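Local coordinates for protein coenzyme A transferase (PDB 3QLI) that probably transfers coenzyme A from an acyl-CoA to a carboxylate such as acetate, at residues I380-T385 / I412-G417; E50-L55 / V203-P208; H262-N267 / Y319-H324; Y73-A78 / S98-A103; G155-G160 / I194-V199. One frame throughout, in Å; residues are numbered along the deposited sequence.

Contacts 2, 4 and 5 belong to the N-terminal half of the enzyme and contact 1 to the C-terminal half, on the other side of the chain's centre from contacts 2 and 5. Contacts 3 and 4 both line the coenzyme A site without touching, nearest atoms about 5 Å apart, contact 3 carrying Glu264, which bonds covalently to coenzyme A, and contact 4 the coenzyme A-binding Glu76 and Ala103. Contact 2 reaches contact 4 through Glu50, whose OE2 lies 3.3 Å from Ala78 N, and shares its parallel sheet. Contact 5, centred about 16 Å from contact 2, falls between the two segments of contact 2 along the chain. Contact 1 lies about 23 Å from contact 3, centre to centre.

Contact 1: I380-T385 / I412-G417; sequences IATPST and IVTEFG
Glu415 turns its carboxylate onto Ser384 and holds it by two bonds. OE1 accepts from Ser384 N at 2.8 Å through its syn lone pair, while OE2 takes the proton of Ser384 OG at 2.7 Å from above the carboxylate plane, 42° out of it. The Glu415 chain bends at chi2 (-91°), which swings CD back toward the 380-385 segment. OE2 also receives a bond from a water that accepts from Thr385 OG1. Beside this grip, Ser384 OG meets the edge of the Phe416 ring, 3.5 Å from CE2, and Glu415 CG lies over the centre of one face of that ring. Where the segments enter as parallel strands, Val413 N bonds to Ile380 O and Thr382 N to Val413 O. Ala381 and Val413 sit side by side on one face, CB to CB 4.0 Å, under helix 220-230; Ile380 and Ile412 take the other. Beyond them the CB and CG2 of Thr414 pack on Thr382 O, and Thr414 OG1 accepts from Phe416 N in an ST turn and is also hydrogen-bonded to Leu436 O. These are the C-terminal ends of neighbouring parallel strands in the Rossmann-like C-terminal domain, with Thr382 beside Arg393 of a coenzyme A site.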
# COMPACT_ATOMS: atom_id res chain seq x y z
N ILE A 380 9.99 11.27 -5.66
CA ILE A 380 10.98 10.20 -5.75
C ILE A 380 11.97 10.66 -6.81
O ILE A 380 11.59 11.00 -7.92
CB ILE A 380 10.35 8.87 -6.13
CG1 ILE A 380 9.47 8.36 -4.97
CG2 ILE A 380 11.44 7.86 -6.49
CD1 ILE A 380 8.63 7.11 -5.31
N ALA A 381 13.25 10.70 -6.45
CA ALA A 381 14.25 11.33 -7.31
C ALA A 381 15.38 10.37 -7.62
O ALA A 381 15.76 9.55 -6.78
CB ALA A 381 14.80 12.58 -6.64
N THR A 382 15.95 10.50 -8.82
CA THR A 382 17.17 9.77 -9.15
C THR A 382 17.91 10.52 -10.25
O THR A 382 17.28 11.16 -11.10
CB THR A 382 16.88 8.35 -9.67
OG1 THR A 382 18.10 7.72 -10.08
CG2 THR A 382 15.93 8.40 -10.86
N PRO A 383 19.26 10.45 -10.25
CA PRO A 383 20.00 10.87 -11.45
C PRO A 383 19.51 10.02 -12.61
O PRO A 383 19.10 8.87 -12.37
CB PRO A 383 21.45 10.48 -11.13
CG PRO A 383 21.49 10.14 -9.67
CD PRO A 383 20.11 9.80 -9.23
N SER A 384 19.56 10.53 -13.84
CA SER A 384 18.98 9.82 -14.97
C SER A 384 19.84 8.66 -15.46
O SER A 384 19.35 7.77 -16.14
CB SER A 384 18.71 10.78 -16.13
OG SER A 384 19.93 11.21 -16.70
N THR A 385 21.13 8.67 -15.11
CA THR A 385 22.04 7.63 -15.58
C THR A 385 22.96 7.11 -14.48
O THR A 385 23.01 7.67 -13.38
CB THR A 385 22.92 8.11 -16.75
OG1 THR A 385 23.87 9.07 -16.27
CG2 THR A 385 22.07 8.75 -17.83
N ILE A 412 7.99 12.42 -9.79
CA ILE A 412 9.34 11.90 -9.97
C ILE A 412 10.23 13.03 -10.43
O ILE A 412 9.76 13.98 -11.05
CB ILE A 412 9.38 10.76 -10.99
CG1 ILE A 412 8.75 11.20 -12.32
CG2 ILE A 412 8.69 9.51 -10.41
CD1 ILE A 412 8.98 10.20 -13.46
N VAL A 413 11.52 12.94 -10.10
CA VAL A 413 12.47 14.00 -10.42
C VAL A 413 13.80 13.41 -10.85
O VAL A 413 14.29 12.47 -10.23
CB VAL A 413 12.74 14.90 -9.21
CG1 VAL A 413 13.95 15.83 -9.47
CG2 VAL A 413 11.47 15.70 -8.85
N THR A 414 14.37 13.96 -11.93
CA THR A 414 15.76 13.69 -12.30
C THR A 414 16.42 15.06 -12.51
O THR A 414 15.78 16.09 -12.30
CB THR A 414 15.89 12.86 -13.61
OG1 THR A 414 15.52 13.67 -14.74
CG2 THR A 414 15.03 11.58 -13.59
N GLU A 415 17.67 15.08 -12.94
CA GLU A 415 18.34 16.34 -13.21
C GLU A 415 17.68 17.12 -14.37
O GLU A 415 17.94 18.31 -14.56
CB GLU A 415 19.85 16.14 -13.45
CG GLU A 415 20.24 15.46 -14.77
CD GLU A 415 20.34 13.94 -14.67
OE1 GLU A 415 19.68 13.33 -13.80
OE2 GLU A 415 21.08 13.35 -15.48
N PHE A 416 16.80 16.45 -15.11
CA PHE A 416 16.10 17.12 -16.22
C PHE A 416 14.68 17.64 -15.92
O PHE A 416 14.00 18.17 -16.80
CB PHE A 416 16.09 16.23 -17.46
CG PHE A 416 17.48 15.88 -17.94
CD1 PHE A 416 18.31 16.86 -18.46
CD2 PHE A 416 17.96 14.59 -17.82
CE1 PHE A 416 19.60 16.55 -18.89
CE2 PHE A 416 19.25 14.27 -18.25
CZ PHE A 416 20.07 15.25 -18.77
N GLY A 417 14.23 17.52 -14.68
CA GLY A 417 12.97 18.15 -14.31
C GLY A 417 12.11 17.24 -13.46
O GLY A 417 12.61 16.31 -12.87
O HOH W 1 22.64 11.17 -14.70

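Contact 2: E50-L55 / V203-P208; sequences EPPALL and VENHVP
Val203 and Leu54 meet through their methyl groups, CG2 of the valine lying 3.7 Å from CD2 of the leucine and 3.8 Å from its CG. The second valine branch, CG1, is also close to Leu54 CD2, at 3.9 Å, so that one leucine methyl faces both valine methyls. Leu54 CG is anti to its own carbonyl carbon (chi1 -69°), and the branches beyond it lean toward the strand although CB sets off to one side. Pro29 and Ala32 of helix 29-32 also pack on Val203. The segments belong to a Rossmann-like alpha/beta domain: helix 52-63 begins here and packs its first turn against 201-204, an edge strand of the parallel sheet. Asn205, just past that strand, directs its amide at the helix start. CG is anti to the backbone N (chi1 -172°), and ND2 comes 3.6 Å from Pro52 CG and 3.8 Å from Ala53 CB, contacts of plain packing. The same ND2 donates to Glu179 OE2, and the Glu179 carboxylate also accepts from the backbone N atoms of Ala53 and Leu54. Strand residue Glu179 thus joins Asn205 to the N-H groups of the first helical turn, whose partial positive charge probably favours the carboxylate there. Two residues past Asn205, Val207 CG2 lies 4.2 Å from Pro52 CG.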
# COMPACT_ATOMS: atom_id res chain seq x y z
N GLU A 50 22.62 -1.03 17.58
CA GLU A 50 23.17 -2.37 17.80
C GLU A 50 24.25 -2.26 18.87
O GLU A 50 25.08 -1.36 18.82
CB GLU A 50 23.75 -2.94 16.50
CG GLU A 50 22.75 -3.02 15.35
CD GLU A 50 23.37 -3.49 14.04
OE1 GLU A 50 24.61 -3.42 13.91
OE2 GLU A 50 22.62 -3.93 13.15
N PRO A 51 24.23 -3.17 19.85
CA PRO A 51 25.17 -3.07 20.98
C PRO A 51 26.48 -3.87 20.78
O PRO A 51 26.45 -5.10 20.84
CB PRO A 51 24.35 -3.61 22.15
CG PRO A 51 23.42 -4.60 21.52
CD PRO A 51 23.14 -4.12 20.11
N PRO A 52 27.60 -3.18 20.54
CA PRO A 52 28.84 -3.88 20.15
C PRO A 52 29.40 -4.85 21.17
O PRO A 52 29.89 -5.90 20.77
CB PRO A 52 29.84 -2.73 19.90
CG PRO A 52 29.25 -1.54 20.63
CD PRO A 52 27.76 -1.71 20.48
N ALA A 53 29.34 -4.53 22.46
CA ALA A 53 29.93 -5.44 23.44
C ALA A 53 29.08 -6.70 23.62
O ALA A 53 29.60 -7.82 23.73
CB ALA A 53 30.14 -4.72 24.78
N LEU A 54 27.76 -6.51 23.62
CA LEU A 54 26.83 -7.64 23.74
C LEU A 54 26.91 -8.51 22.50
O LEU A 54 26.91 -9.74 22.60
CB LEU A 54 25.38 -7.14 23.95
CG LEU A 54 25.10 -6.49 25.31
CD1 LEU A 54 23.69 -5.88 25.36
CD2 LEU A 54 25.29 -7.49 26.45
N LEU A 55 26.99 -7.90 21.33
CA LEU A 55 27.06 -8.67 20.09
C LEU A 55 28.39 -9.41 19.94
O LEU A 55 28.44 -10.53 19.42
CB LEU A 55 26.78 -7.79 18.87
CG LEU A 55 25.33 -7.28 18.82
CD1 LEU A 55 25.15 -6.36 17.63
CD2 LEU A 55 24.32 -8.44 18.78
N VAL A 203 25.10 -3.98 30.83
CA VAL A 203 26.55 -3.90 30.67
C VAL A 203 26.88 -2.47 30.29
O VAL A 203 25.99 -1.72 29.89
CB VAL A 203 27.09 -4.88 29.60
CG1 VAL A 203 26.66 -6.31 29.92
CG2 VAL A 203 26.63 -4.48 28.18
N GLU A 204 28.15 -2.10 30.43
CA GLU A 204 28.60 -0.73 30.13
C GLU A 204 29.74 -0.79 29.13
O GLU A 204 30.70 -1.54 29.31
CB GLU A 204 29.08 -0.01 31.40
CG GLU A 204 27.98 0.20 32.43
CD GLU A 204 28.50 0.64 33.81
OE1 GLU A 204 29.66 0.33 34.16
OE2 GLU A 204 27.73 1.29 34.55
N ASN A 205 29.62 0.00 28.07
CA ASN A 205 30.61 0.06 27.01
C ASN A 205 30.56 1.42 26.34
O ASN A 205 29.72 1.66 25.47
CB ASN A 205 30.38 -1.04 25.97
CG ASN A 205 31.51 -1.13 24.96
OD1 ASN A 205 32.68 -1.13 25.34
ND2 ASN A 205 31.18 -1.19 23.67
N HIS A 206 31.47 2.31 26.75
CA HIS A 206 31.48 3.69 26.24
C HIS A 206 32.38 3.82 25.03
O HIS A 206 33.60 3.84 25.16
CB HIS A 206 31.96 4.64 27.34
CG HIS A 206 31.23 4.46 28.64
ND1 HIS A 206 29.91 4.80 28.80
CD2 HIS A 206 31.64 3.98 29.84
CE1 HIS A 206 29.53 4.53 30.04
NE2 HIS A 206 30.56 4.03 30.69
N VAL A 207 31.77 3.91 23.85
CA VAL A 207 32.50 4.04 22.60
C VAL A 207 31.66 4.90 21.66
O VAL A 207 30.44 4.91 21.75
CB VAL A 207 32.76 2.68 21.93
CG1 VAL A 207 33.71 1.83 22.78
CG2 VAL A 207 31.44 1.94 21.69
N PRO A 208 32.32 5.63 20.77
CA PRO A 208 31.51 6.49 19.89
C PRO A 208 30.52 5.67 19.07
O PRO A 208 30.79 4.52 18.74
CB PRO A 208 32.56 7.15 18.99
CG PRO A 208 33.82 7.17 19.86
CD PRO A 208 33.77 5.88 20.62

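Contact 3: H262-N267 / Y319-H324; sequences HTEVLN and YVNDPH
Asn321 ND2 is gripped by two carboxylates: it donates to Glu264 OE1 at 2.9 Å and to Asp365 OD2 in helix 363-372. The bond to Glu264 is fairly straight, 157° at the hydrogen, and lies close to the amide plane, but it meets OE1 on the anti side and 30° out of the carboxylate plane, the two flat groups being turned 41° against each other. Glu264 extends from its backbone with CG anti to N, and that CG passes 3.5 Å from Asn321 OD1, a buried oxygen with no hydrogen-bond partner in the model. At the other end, His262 NE2 donates to Val320 O at 2.8 Å, with the oxygen in the plane of the imidazole and the N-H directed at a carbonyl lone pair. His262 CE1 also touches Tyr319 CE2 at 3.9 Å. Between the two polar links Val320 CG1 packs 3.3 Å from Thr263 O and 3.8 Å from His262 NE2. These bonds join the C-terminal end of helix 317-320 to the loop that carries Glu264. Asn321 probably helps to position the carboxylate of Glu264, which belongs to the coenzyme A transferase active site, where it is seen covalently bound to coenzyme A.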
# COMPACT_ATOMS: atom_id res chain seq x y z
N HIS A 262 8.49 15.51 10.15
CA HIS A 262 7.90 14.23 10.54
C HIS A 262 8.47 13.21 9.56
O HIS A 262 7.97 13.05 8.43
CB HIS A 262 6.37 14.27 10.45
CG HIS A 262 5.71 12.97 10.81
ND1 HIS A 262 4.99 12.79 11.97
CD2 HIS A 262 5.67 11.78 10.15
CE1 HIS A 262 4.53 11.55 12.01
NE2 HIS A 262 4.92 10.92 10.91
N THR A 263 9.52 12.54 10.00
CA THR A 263 10.36 11.78 9.10
C THR A 263 10.56 10.39 9.70
O THR A 263 10.41 10.20 10.91
CB THR A 263 11.71 12.50 8.93
OG1 THR A 263 12.47 11.86 7.89
CG2 THR A 263 12.50 12.53 10.26
N GLU A 264 10.85 9.40 8.85
CA GLU A 264 11.20 8.09 9.38
C GLU A 264 12.60 8.15 9.98
O GLU A 264 12.78 7.94 11.18
CB GLU A 264 11.13 7.02 8.29
CG GLU A 264 11.43 5.60 8.80
CD GLU A 264 11.69 4.63 7.66
OE1 GLU A 264 10.78 4.45 6.82
OE2 GLU A 264 12.80 4.08 7.58
N VAL A 265 13.59 8.44 9.14
CA VAL A 265 14.96 8.60 9.64
C VAL A 265 15.32 10.09 9.81
O VAL A 265 15.08 10.92 8.92
CB VAL A 265 16.01 7.91 8.72
CG1 VAL A 265 16.06 8.60 7.38
CG2 VAL A 265 17.40 7.94 9.36
N LEU A 266 15.91 10.41 10.96
CA LEU A 266 16.44 11.75 11.18
C LEU A 266 17.91 11.77 10.74
O LEU A 266 18.70 10.93 11.18
CB LEU A 266 16.34 12.15 12.65
CG LEU A 266 16.74 13.58 13.04
CD1 LEU A 266 15.79 14.60 12.40
CD2 LEU A 266 16.74 13.75 14.57
N ASN A 267 18.23 12.70 9.85
CA ASN A 267 19.56 12.78 9.22
C ASN A 267 20.24 14.12 9.51
O ASN A 267 19.60 15.06 9.98
CB ASN A 267 19.46 12.56 7.71
CG ASN A 267 18.70 13.67 7.00
OD1 ASN A 267 18.25 14.62 7.63
ND2 ASN A 267 18.57 13.56 5.68
N TYR A 319 3.48 4.57 14.55
CA TYR A 319 2.89 5.92 14.50
C TYR A 319 3.48 6.71 13.34
O TYR A 319 2.77 7.23 12.47
CB TYR A 319 3.16 6.67 15.82
CG TYR A 319 2.75 8.14 15.85
CD1 TYR A 319 1.46 8.50 16.23
CD2 TYR A 319 3.64 9.15 15.53
CE1 TYR A 319 1.08 9.83 16.28
CE2 TYR A 319 3.26 10.48 15.57
CZ TYR A 319 1.97 10.81 15.95
OH TYR A 319 1.58 12.14 16.01
N VAL A 320 4.81 6.81 13.34
CA VAL A 320 5.49 7.69 12.41
C VAL A 320 5.20 7.33 10.96
O VAL A 320 4.98 8.22 10.12
CB VAL A 320 7.01 7.67 12.64
CG1 VAL A 320 7.72 8.42 11.52
CG2 VAL A 320 7.35 8.26 14.02
N ASN A 321 5.21 6.03 10.67
CA ASN A 321 5.03 5.55 9.30
C ASN A 321 3.59 5.15 8.98
O ASN A 321 3.35 4.52 7.96
CB ASN A 321 5.97 4.36 9.00
CG ASN A 321 7.39 4.80 8.72
OD1 ASN A 321 7.97 5.56 9.49
ND2 ASN A 321 7.95 4.36 7.58
N ASP A 322 2.63 5.52 9.83
CA ASP A 322 1.22 5.29 9.51
C ASP A 322 0.78 6.37 8.51
O ASP A 322 0.80 7.56 8.84
CB ASP A 322 0.37 5.37 10.78
CG ASP A 322 -1.11 5.09 10.52
OD1 ASP A 322 -1.56 5.17 9.35
OD2 ASP A 322 -1.82 4.80 11.51
N PRO A 323 0.39 5.98 7.30
CA PRO A 323 0.02 7.03 6.33
C PRO A 323 -1.10 7.93 6.84
O PRO A 323 -1.13 9.11 6.49
CB PRO A 323 -0.45 6.24 5.10
CG PRO A 323 0.25 4.90 5.22
CD PRO A 323 0.34 4.62 6.70
N HIS A 324 -2.00 7.39 7.66
CA HIS A 324 -3.10 8.20 8.20
C HIS A 324 -2.57 9.29 9.11
O HIS A 324 -3.07 10.42 9.10
CB HIS A 324 -4.11 7.35 8.97
CG HIS A 324 -5.13 8.18 9.70
ND1 HIS A 324 -6.17 8.81 9.05
CD2 HIS A 324 -5.24 8.51 11.01
CE1 HIS A 324 -6.89 9.48 9.94
NE2 HIS A 324 -6.35 9.31 11.13

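Contact 4: Y73-A78 / S98-A103; sequences YYFETA and SMFVTA
Phe75 and Phe100 make an edge-to-face (T-shaped) pair, their planes 88° apart and centroids 4.7 Å apart; CD1 at the edge of Phe75 lies over the centre of the Phe100 ring. A face of Phe75 receives Met99: CB sits 3.4 Å from the ring centroid in a CH-pi contact, offset toward the rim, while SD approaches obliquely, 3.5 Å from Phe75 CE2, as a Met-aromatic contact. The methionine chain bends at chi3 (78°), which brings CE back to within 3.7 Å of Phe75 CE2. Phe128 and Tyr165 also pack on the Phe75 ring. Both segments run on from the C-terminal ends of adjacent parallel strands, 70-74 and 94-98, at the C-terminal end of a Rossmann-like sheet, where this fold commonly places its ligands. Glu76 and Ala103 are seen to bind coenzyme A, and Phe100 lies near Glu264, the residue seen to bond covalently to it. Glu76 OE1 reaches Phe100 CD2 at 3.3 Å, its carboxylate turned 76° from the ring plane. Among polar links, Met99 N donates to Tyr74 O, and Ser98 OG donates to Tyr74 OH at 2.8 Å. Tyr74 OH and Thr77 OG1 both bond to Glu105 of helix 103-114, which extends the network beyond the two segments. A water donates to Phe100 O at 2.9 Å and to Thr77 OG1, bridging the segments; Tyr74 N and Phe100 N are buried without a partner in the model.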
# COMPACT_ATOMS: atom_id res chain seq x y z
N TYR A 73 16.19 -11.55 14.43
CA TYR A 73 15.27 -10.77 13.62
C TYR A 73 15.62 -9.28 13.78
O TYR A 73 15.65 -8.77 14.90
CB TYR A 73 13.83 -11.00 14.09
CG TYR A 73 13.27 -12.38 13.80
CD1 TYR A 73 12.45 -12.59 12.69
CD2 TYR A 73 13.52 -13.46 14.65
CE1 TYR A 73 11.90 -13.86 12.43
CE2 TYR A 73 12.98 -14.73 14.39
CZ TYR A 73 12.17 -14.92 13.28
OH TYR A 73 11.62 -16.17 13.02
N TYR A 74 15.85 -8.57 12.68
CA TYR A 74 16.39 -7.22 12.80
C TYR A 74 16.26 -6.41 11.51
O TYR A 74 16.06 -6.99 10.44
CB TYR A 74 17.88 -7.30 13.20
CG TYR A 74 18.72 -7.89 12.10
CD1 TYR A 74 19.46 -7.08 11.25
CD2 TYR A 74 18.74 -9.26 11.88
CE1 TYR A 74 20.21 -7.63 10.22
CE2 TYR A 74 19.49 -9.82 10.84
CZ TYR A 74 20.21 -9.00 10.02
OH TYR A 74 20.95 -9.55 8.98
N PHE A 75 16.44 -5.10 11.63
CA PHE A 75 16.38 -4.13 10.53
C PHE A 75 17.60 -3.21 10.57
O PHE A 75 18.20 -3.01 11.63
CB PHE A 75 15.17 -3.22 10.69
CG PHE A 75 13.85 -3.85 10.36
CD1 PHE A 75 13.30 -3.70 9.10
CD2 PHE A 75 13.13 -4.54 11.32
CE1 PHE A 75 12.08 -4.26 8.79
CE2 PHE A 75 11.91 -5.10 11.02
CZ PHE A 75 11.38 -4.96 9.75
N GLU A 76 17.96 -2.63 9.43
CA GLU A 76 19.06 -1.66 9.36
C GLU A 76 20.42 -2.07 9.93
O GLU A 76 20.89 -1.49 10.91
CB GLU A 76 18.63 -0.31 9.93
CG GLU A 76 19.34 0.88 9.31
CD GLU A 76 19.19 0.94 7.80
OE1 GLU A 76 18.14 0.51 7.28
OE2 GLU A 76 20.12 1.43 7.13
N THR A 77 21.04 -3.08 9.33
CA THR A 77 22.33 -3.60 9.77
C THR A 77 23.48 -2.60 9.71
O THR A 77 23.54 -1.74 8.83
CB THR A 77 22.75 -4.82 8.93
OG1 THR A 77 21.58 -5.52 8.48
CG2 THR A 77 23.63 -5.76 9.74
N ALA A 78 24.40 -2.73 10.67
CA ALA A 78 25.58 -1.88 10.77
C ALA A 78 26.82 -2.76 10.89
O ALA A 78 26.71 -3.94 11.23
CB ALA A 78 25.47 -0.96 11.97
N SER A 98 16.84 -11.58 8.47
CA SER A 98 16.98 -10.17 8.17
C SER A 98 15.66 -9.66 7.63
O SER A 98 15.03 -10.30 6.79
CB SER A 98 18.06 -9.98 7.11
OG SER A 98 19.15 -10.87 7.34
N MET A 99 15.25 -8.49 8.11
CA MET A 99 14.00 -7.90 7.66
C MET A 99 14.22 -6.74 6.68
O MET A 99 13.27 -6.25 6.07
CB MET A 99 13.15 -7.54 8.87
CG MET A 99 12.84 -8.81 9.68
SD MET A 99 11.95 -8.60 11.22
CE MET A 99 10.27 -8.36 10.62
N PHE A 100 15.48 -6.31 6.56
CA PHE A 100 15.96 -5.45 5.47
C PHE A 100 17.17 -6.17 4.91
O PHE A 100 17.95 -6.74 5.67
CB PHE A 100 16.51 -4.11 5.98
CG PHE A 100 15.48 -3.06 6.27
CD1 PHE A 100 14.17 -3.18 5.84
CD2 PHE A 100 15.85 -1.91 6.98
CE1 PHE A 100 13.24 -2.17 6.11
CE2 PHE A 100 14.94 -0.91 7.25
CZ PHE A 100 13.63 -1.04 6.82
N VAL A 101 17.35 -6.15 3.59
CA VAL A 101 18.57 -6.69 3.01
C VAL A 101 19.50 -5.54 2.62
O VAL A 101 19.22 -4.80 1.68
CB VAL A 101 18.27 -7.62 1.80
CG1 VAL A 101 19.56 -8.09 1.11
CG2 VAL A 101 17.42 -8.81 2.25
N THR A 102 20.58 -5.35 3.39
CA THR A 102 21.52 -4.27 3.14
C THR A 102 22.84 -4.79 2.58
O THR A 102 22.97 -5.98 2.28
CB THR A 102 21.84 -3.44 4.43
OG1 THR A 102 22.77 -4.15 5.25
CG2 THR A 102 20.58 -3.14 5.23
N ALA A 103 23.83 -3.91 2.45
CA ALA A 103 25.14 -4.30 1.93
C ALA A 103 25.69 -5.53 2.66
O ALA A 103 26.24 -6.44 2.03
CB ALA A 103 26.13 -3.13 2.03
O HOH W 2 18.92 -5.19 7.87

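Contact 5: G155-G160 / I194-V199; sequences GYFSLG and IHISEV
His195 has CG anti to its backbone N (chi1 -168°) and Tyr156 has CG anti to its carbonyl carbon (chi1 -69°), torsions that set the two CG atoms on the same face of the sheet; the imidazole edge then lies over one face of the phenol ring. The planes stand at 69° in an edge-to-face pair, with His195 CD2 3.7 Å from Tyr156 CE2 and offset toward the rim of the ring. His195 CB lies over the same ring, 3.7 Å from Tyr156 CE1, as a CH-pi contact. Ser197 OG bonds to His195 ND1 at 2.8 Å, which probably limits rotation of the imidazole. Beneath this pair the backbones form a two-stranded antiparallel sheet beside the main parallel sheet of the N-terminal domain. Tyr156 and His195 are its non-hydrogen-bonded pair, while Phe157 and Ile194 exchange two N-H...O bonds, Phe157 N to Ile194 O and Ile194 N to Phe157 O. A third bond runs from Ile196 N to Gly155 O at 2.7 Å, just as the chain turns into the 3-10 segment 196-198. On the other face, Phe157 points its CE2 at Ile196 CB, 3.9 Å away, and at Val199 CG2, 4.0 Å away. Leu159 adds a looser touch on Ile194. Ile194 and Val199 also rest on Phe176 of strand 175-180, and Phe157 and Ile196 pack against Tyr22 of helix 18-25.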
# COMPACT_ATOMS: atom_id res chain seq x y z
N GLY A 155 16.00 6.70 37.41
CA GLY A 155 16.05 5.28 37.07
C GLY A 155 15.78 4.93 35.61
O GLY A 155 15.62 3.76 35.28
N TYR A 156 15.73 5.94 34.74
CA TYR A 156 15.42 5.71 33.32
C TYR A 156 16.65 5.73 32.43
O TYR A 156 17.54 6.56 32.60
CB TYR A 156 14.44 6.77 32.81
CG TYR A 156 13.04 6.63 33.39
CD1 TYR A 156 12.06 5.91 32.72
CD2 TYR A 156 12.72 7.21 34.62
CE1 TYR A 156 10.78 5.77 33.26
CE2 TYR A 156 11.45 7.08 35.16
CZ TYR A 156 10.49 6.35 34.48
OH TYR A 156 9.23 6.21 35.01
N PHE A 157 16.67 4.80 31.47
CA PHE A 157 17.61 4.82 30.36
C PHE A 157 16.87 5.32 29.13
O PHE A 157 15.65 5.15 29.03
CB PHE A 157 18.08 3.40 30.04
CG PHE A 157 18.69 2.68 31.19
CD1 PHE A 157 20.06 2.71 31.40
CD2 PHE A 157 17.91 1.92 32.05
CE1 PHE A 157 20.64 2.02 32.45
CE2 PHE A 157 18.48 1.24 33.11
CZ PHE A 157 19.86 1.28 33.31
N SER A 158 17.57 5.91 28.18
CA SER A 158 16.94 6.28 26.92
C SER A 158 17.40 5.38 25.78
O SER A 158 18.59 5.07 25.67
CB SER A 158 17.27 7.74 26.58
OG SER A 158 16.82 8.07 25.28
N LEU A 159 16.47 5.01 24.90
CA LEU A 159 16.81 4.36 23.63
C LEU A 159 17.57 5.27 22.64
O LEU A 159 18.07 4.82 21.61
CB LEU A 159 15.54 3.82 22.96
CG LEU A 159 14.80 2.73 23.74
CD1 LEU A 159 13.54 2.35 22.99
CD2 LEU A 159 15.70 1.51 23.94
N GLY A 160 17.63 6.56 22.94
CA GLY A 160 18.49 7.45 22.17
C GLY A 160 18.15 7.54 20.69
O GLY A 160 17.08 8.05 20.33
N ILE A 194 13.12 4.02 29.32
CA ILE A 194 12.75 2.75 29.95
C ILE A 194 13.29 2.70 31.36
O ILE A 194 14.48 2.91 31.58
CB ILE A 194 13.37 1.54 29.22
CG1 ILE A 194 13.38 1.73 27.70
CG2 ILE A 194 12.67 0.24 29.67
CD1 ILE A 194 12.02 1.77 27.09
N HIS A 195 12.42 2.39 32.32
CA HIS A 195 12.83 2.35 33.72
C HIS A 195 13.67 1.11 34.03
O HIS A 195 13.46 0.05 33.46
CB HIS A 195 11.61 2.39 34.63
CG HIS A 195 11.94 2.64 36.06
ND1 HIS A 195 11.93 1.65 37.01
CD2 HIS A 195 12.32 3.78 36.70
CE1 HIS A 195 12.27 2.16 38.18
NE2 HIS A 195 12.51 3.45 38.02
N ILE A 196 14.61 1.24 34.97
CA ILE A 196 15.48 0.12 35.33
C ILE A 196 14.68 -1.12 35.78
O ILE A 196 15.12 -2.26 35.61
CB ILE A 196 16.52 0.55 36.40
CG1 ILE A 196 17.48 -0.61 36.71
CG2 ILE A 196 15.81 1.03 37.66
CD1 ILE A 196 18.71 -0.19 37.47
N SER A 197 13.49 -0.90 36.33
CA SER A 197 12.66 -2.01 36.77
C SER A 197 12.21 -2.88 35.59
O SER A 197 11.73 -3.99 35.79
CB SER A 197 11.45 -1.52 37.58
OG SER A 197 10.57 -0.75 36.77
N GLU A 198 12.37 -2.37 34.37
CA GLU A 198 11.98 -3.07 33.16
C GLU A 198 13.17 -3.67 32.42
O GLU A 198 13.01 -4.21 31.33
CB GLU A 198 11.28 -2.10 32.20
CG GLU A 198 9.78 -2.18 32.25
CD GLU A 198 9.19 -1.35 33.36
OE1 GLU A 198 9.19 -0.11 33.23
OE2 GLU A 198 8.72 -1.93 34.37
N VAL A 199 14.35 -3.54 33.00
CA VAL A 199 15.59 -3.98 32.39
C VAL A 199 16.07 -5.24 33.13
O VAL A 199 16.02 -5.30 34.36
CB VAL A 199 16.65 -2.86 32.47
CG1 VAL A 199 18.02 -3.35 32.05
CG2 VAL A 199 16.19 -1.64 31.63